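Long-range contact in RNA methyltransferase, TrmH family (Porphyromonas gingivalis, PDB 2I6D), which probably binds RNA and transfers a methyl group to it, as expected of a TrmH-family member of the SPOUT methyltransferases: residues L189-L203 against A245-S257. Residues are numbered along the deposited sequence; the frame is centred on the assembly and turned at random.
Sequences LYEAPLPNFTEPAIL and ATAILCSEWRRRS
Two bends in the side chain of Arg254, at chi2 (63°) and chi3 (73°), fold its guanidinium back over the ring of Phe197, while Arg256, with CG anti to its own carbonyl carbon, reaches in the other direction to the backbone of 189-192. The first arginine makes a stacked cation-pi contact: the two planes lie 17° apart, with CZ of Arg254 4.0 Å from the centroid of the Phe197 ring. Its NH1 also donates to the carbonyl of Phe127, at the end of helix 114-127, which fixes the group over the ring. Arg256 spreads its donors within its own plane. NH1 meets Ala192 O at 2.7 Å, almost straight; NE and NH2 both grip Glu252 OE2, an oxygen that also accepts from Arg255 NH2. Leu194 CD1 lies over one face of the Arg256 guanidinium, and its other methyl, CD2, sits above the six-membered ring of Trp253, 4.0 Å from the centroid, as a CH-pi contact.

In this knotted SPOUT methyltransferase fold the C-terminal helix 242-255 packs against the parallel sheet, nearly antiparallel to strand 201-203, and the connection from strand 187-188 to that strand wraps around the C-terminal end of the helix. Trp253 is the main apolar contact of the helix with this connection and the sheet: Leu203 CD2 approaches CZ3 at 4.0 Å, Tyr180 of the adjacent strand meets the indole edge-to-face, and NE1 donates to a water held by Asn196 O and Glu199 O. One turn earlier in the helix, Leu189 CD1 touches Leu249 CD2 at 3.7 Å. At the chain terminus Ser257 OG donates a hydrogen bond to Trp253 O and accepts from Phe197 N (3.0 Å), while Asn196 ND2 donates to the terminal carboxylate oxygen OXT of Ser257 (3.0 Å).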
# COMPACT_ATOMS: atom_id res chain seq x y z
N LEU A 189 -22.93 -5.67 -8.22
CA LEU A 189 -22.60 -4.63 -7.25
C LEU A 189 -23.59 -3.45 -7.27
O LEU A 189 -23.70 -2.72 -6.29
CB LEU A 189 -21.16 -4.09 -7.44
CG LEU A 189 -20.89 -2.92 -8.39
CD1 LEU A 189 -19.59 -2.22 -8.07
CD2 LEU A 189 -20.91 -3.37 -9.84
N TYR A 190 -24.28 -3.27 -8.39
CA TYR A 190 -25.31 -2.23 -8.48
C TYR A 190 -26.60 -2.60 -7.77
O TYR A 190 -27.38 -1.71 -7.43
CB TYR A 190 -25.59 -1.87 -9.94
CG TYR A 190 -24.32 -1.52 -10.68
CD1 TYR A 190 -23.41 -0.61 -10.15
CD2 TYR A 190 -24.02 -2.12 -11.89
CE1 TYR A 190 -22.22 -0.31 -10.81
CE2 TYR A 190 -22.85 -1.81 -12.57
CZ TYR A 190 -21.95 -0.92 -12.02
OH TYR A 190 -20.79 -0.64 -12.73
N GLU A 191 -26.83 -3.89 -7.56
CA GLU A 191 -28.05 -4.38 -6.90
C GLU A 191 -27.85 -4.69 -5.41
O GLU A 191 -28.82 -4.80 -4.67
CB GLU A 191 -28.59 -5.63 -7.62
CG GLU A 191 -28.85 -5.41 -9.10
CD GLU A 191 -29.38 -6.65 -9.82
OE1 GLU A 191 -29.26 -7.79 -9.31
OE2 GLU A 191 -29.92 -6.47 -10.92
N ALA A 192 -26.60 -4.83 -4.98
CA ALA A 192 -26.33 -5.20 -3.61
C ALA A 192 -26.56 -3.98 -2.73
O ALA A 192 -26.09 -2.91 -3.07
CB ALA A 192 -24.89 -5.71 -3.48
N PRO A 193 -27.28 -4.13 -1.60
CA PRO A 193 -27.33 -2.96 -0.73
C PRO A 193 -25.99 -2.93 -0.01
O PRO A 193 -25.53 -3.96 0.45
CB PRO A 193 -28.48 -3.26 0.26
CG PRO A 193 -29.04 -4.61 -0.15
CD PRO A 193 -28.05 -5.27 -1.05
N LEU A 194 -25.35 -1.78 0.04
CA LEU A 194 -24.04 -1.68 0.65
C LEU A 194 -24.11 -0.81 1.90
O LEU A 194 -24.97 0.08 1.99
CB LEU A 194 -23.06 -1.04 -0.35
CG LEU A 194 -22.79 -1.74 -1.70
CD1 LEU A 194 -21.90 -0.91 -2.63
CD2 LEU A 194 -22.22 -3.15 -1.44
N PRO A 195 -23.19 -1.03 2.86
CA PRO A 195 -23.13 -0.10 3.98
C PRO A 195 -22.50 1.20 3.55
O PRO A 195 -21.83 1.25 2.51
CB PRO A 195 -22.22 -0.82 5.00
CG PRO A 195 -21.95 -2.18 4.47
CD PRO A 195 -22.18 -2.10 3.00
N ASN A 196 -22.71 2.26 4.32
CA ASN A 196 -22.03 3.53 4.04
C ASN A 196 -20.52 3.31 4.14
O ASN A 196 -20.07 2.44 4.88
CB ASN A 196 -22.45 4.60 5.06
CG ASN A 196 -21.89 5.99 4.73
OD1 ASN A 196 -20.73 6.30 5.01
ND2 ASN A 196 -22.74 6.84 4.17
N PHE A 197 -19.76 4.12 3.42
CA PHE A 197 -18.30 4.06 3.44
C PHE A 197 -17.69 4.09 4.85
O PHE A 197 -16.65 3.46 5.10
CB PHE A 197 -17.74 5.25 2.64
CG PHE A 197 -16.49 4.93 1.90
CD1 PHE A 197 -16.54 4.56 0.57
CD2 PHE A 197 -15.25 5.02 2.53
CE1 PHE A 197 -15.38 4.29 -0.15
CE2 PHE A 197 -14.07 4.72 1.83
CZ PHE A 197 -14.15 4.36 0.48
N THR A 198 -18.33 4.80 5.77
CA THR A 198 -17.81 4.91 7.14
C THR A 198 -18.16 3.73 8.03
O THR A 198 -17.67 3.64 9.17
CB THR A 198 -18.34 6.15 7.83
OG1 THR A 198 -19.76 6.13 7.78
CG2 THR A 198 -17.81 7.39 7.15
N GLU A 199 -19.01 2.83 7.55
CA GLU A 199 -19.39 1.66 8.33
C GLU A 199 -18.39 0.53 8.13
O GLU A 199 -17.78 0.45 7.09
CB GLU A 199 -20.78 1.19 7.95
CG GLU A 199 -21.87 2.20 8.32
CD GLU A 199 -23.26 1.71 7.95
OE1 GLU A 199 -23.83 0.93 8.74
OE2 GLU A 199 -23.78 2.11 6.90
N PRO A 200 -18.21 -0.32 9.15
CA PRO A 200 -17.24 -1.41 9.03
C PRO A 200 -17.63 -2.43 7.96
O PRO A 200 -18.75 -2.91 7.92
CB PRO A 200 -17.21 -2.02 10.45
CG PRO A 200 -18.52 -1.66 11.06
CD PRO A 200 -18.86 -0.30 10.48
N ALA A 201 -16.70 -2.72 7.05
CA ALA A 201 -16.93 -3.75 6.05
C ALA A 201 -15.57 -4.11 5.50
O ALA A 201 -14.70 -3.27 5.41
CB ALA A 201 -17.78 -3.23 4.87
N ILE A 202 -15.41 -5.37 5.12
CA ILE A 202 -14.17 -5.80 4.48
C ILE A 202 -14.50 -6.17 3.05
O ILE A 202 -15.54 -6.81 2.80
CB ILE A 202 -13.55 -7.01 5.23
CG1 ILE A 202 -13.15 -6.60 6.67
CG2 ILE A 202 -12.37 -7.57 4.43
CD1 ILE A 202 -13.13 -7.80 7.67
N LEU A 203 -13.65 -5.76 2.10
CA LEU A 203 -13.82 -6.08 0.70
C LEU A 203 -12.57 -6.79 0.22
O LEU A 203 -11.46 -6.22 0.21
CB LEU A 203 -14.06 -4.80 -0.15
CG LEU A 203 -14.01 -4.95 -1.68
CD1 LEU A 203 -15.06 -6.00 -2.12
CD2 LEU A 203 -14.32 -3.58 -2.33
N ALA A 245 -11.08 -3.21 -11.08
CA ALA A 245 -12.22 -3.68 -10.32
C ALA A 245 -12.28 -2.94 -8.98
O ALA A 245 -13.36 -2.53 -8.55
CB ALA A 245 -12.12 -5.22 -10.09
N THR A 246 -11.12 -2.75 -8.35
CA THR A 246 -11.09 -2.03 -7.07
C THR A 246 -11.65 -0.60 -7.19
O THR A 246 -12.39 -0.14 -6.33
CB THR A 246 -9.63 -1.99 -6.53
OG1 THR A 246 -9.16 -3.33 -6.34
CG2 THR A 246 -9.54 -1.22 -5.21
N ALA A 247 -11.25 0.09 -8.25
CA ALA A 247 -11.69 1.47 -8.50
C ALA A 247 -13.21 1.52 -8.71
O ALA A 247 -13.89 2.39 -8.18
CB ALA A 247 -10.97 2.04 -9.74
N ILE A 248 -13.72 0.58 -9.49
CA ILE A 248 -15.16 0.51 -9.75
C ILE A 248 -15.90 0.29 -8.43
O ILE A 248 -16.88 1.03 -8.11
CB ILE A 248 -15.50 -0.58 -10.79
CG1 ILE A 248 -15.02 -0.11 -12.17
CG2 ILE A 248 -17.03 -0.79 -10.86
CD1 ILE A 248 -14.82 -1.27 -13.16
N LEU A 249 -15.43 -0.67 -7.64
CA LEU A 249 -16.09 -1.02 -6.36
C LEU A 249 -16.04 0.16 -5.37
O LEU A 249 -17.09 0.53 -4.81
CB LEU A 249 -15.50 -2.29 -5.73
CG LEU A 249 -15.93 -3.57 -6.46
CD1 LEU A 249 -14.84 -4.68 -6.40
CD2 LEU A 249 -17.25 -4.07 -5.90
N CYS A 250 -14.85 0.72 -5.14
CA CYS A 250 -14.73 1.91 -4.27
C CYS A 250 -15.57 3.09 -4.70
O CYS A 250 -16.20 3.75 -3.83
CB CYS A 250 -13.27 2.35 -4.16
SG CYS A 250 -12.29 1.16 -3.26
N SER A 251 -15.58 3.39 -6.01
CA SER A 251 -16.39 4.49 -6.54
C SER A 251 -17.84 4.30 -6.16
O SER A 251 -18.47 5.18 -5.60
CB SER A 251 -16.25 4.65 -8.07
OG SER A 251 -17.30 5.45 -8.62
N GLU A 252 -18.36 3.11 -6.44
CA GLU A 252 -19.76 2.81 -6.18
C GLU A 252 -20.09 2.87 -4.68
O GLU A 252 -21.14 3.39 -4.28
CB GLU A 252 -20.05 1.43 -6.77
CG GLU A 252 -21.44 0.93 -6.72
CD GLU A 252 -22.51 1.84 -7.36
OE1 GLU A 252 -22.24 2.81 -8.12
OE2 GLU A 252 -23.66 1.56 -7.05
N TRP A 253 -19.18 2.36 -3.84
CA TRP A 253 -19.34 2.42 -2.38
C TRP A 253 -19.48 3.89 -1.96
O TRP A 253 -20.35 4.22 -1.17
CB TRP A 253 -18.14 1.81 -1.67
CG TRP A 253 -18.49 0.78 -0.62
CD1 TRP A 253 -18.82 1.01 0.69
CD2 TRP A 253 -18.43 -0.63 -0.78
NE1 TRP A 253 -18.99 -0.19 1.36
CE2 TRP A 253 -18.77 -1.21 0.47
CE3 TRP A 253 -18.16 -1.48 -1.87
CZ2 TRP A 253 -18.81 -2.59 0.67
CZ3 TRP A 253 -18.18 -2.85 -1.67
CH2 TRP A 253 -18.51 -3.39 -0.41
N ARG A 254 -18.61 4.74 -2.50
CA ARG A 254 -18.60 6.19 -2.19
C ARG A 254 -19.78 6.98 -2.79
O ARG A 254 -20.37 7.87 -2.14
CB ARG A 254 -17.25 6.79 -2.63
CG ARG A 254 -17.14 8.34 -2.52
CD ARG A 254 -17.26 8.81 -1.10
NE ARG A 254 -16.10 8.53 -0.26
CZ ARG A 254 -16.11 8.57 1.07
NH1 ARG A 254 -14.99 8.32 1.76
NH2 ARG A 254 -17.24 8.88 1.72
N ARG A 255 -20.17 6.64 -4.02
CA ARG A 255 -21.34 7.27 -4.64
C ARG A 255 -22.56 7.15 -3.74
O ARG A 255 -23.35 8.08 -3.65
CB ARG A 255 -21.65 6.57 -5.96
CG ARG A 255 -22.85 7.18 -6.73
CD ARG A 255 -23.22 6.35 -7.95
NE ARG A 255 -23.80 5.04 -7.64
CZ ARG A 255 -25.06 4.84 -7.28
NH1 ARG A 255 -25.89 5.87 -7.13
NH2 ARG A 255 -25.50 3.61 -7.03
N ARG A 256 -22.72 6.00 -3.10
CA ARG A 256 -23.91 5.76 -2.26
C ARG A 256 -23.82 6.33 -0.84
O ARG A 256 -24.77 6.20 -0.04
CB ARG A 256 -24.16 4.27 -2.17
CG ARG A 256 -24.46 3.71 -3.50
CD ARG A 256 -25.14 2.41 -3.37
NE ARG A 256 -24.69 1.51 -4.41
CZ ARG A 256 -24.91 0.21 -4.39
NH1 ARG A 256 -25.56 -0.32 -3.37
NH2 ARG A 256 -24.47 -0.55 -5.37
N SER A 257 -22.69 6.95 -0.52
CA SER A 257 -22.43 7.37 0.85
C SER A 257 -22.88 8.78 1.19
O SER A 257 -23.37 9.53 0.33
CB SER A 257 -20.95 7.16 1.17
OG SER A 257 -20.66 5.76 1.06
OXT SER A 257 -22.79 9.20 2.37
O HOH W 1 -26.81 0.89 -7.36
O HOH W 2 -22.27 2.68 0.11
O HOH W 3 -18.53 0.22 4.33
O HOH W 4 -24.78 4.79 2.78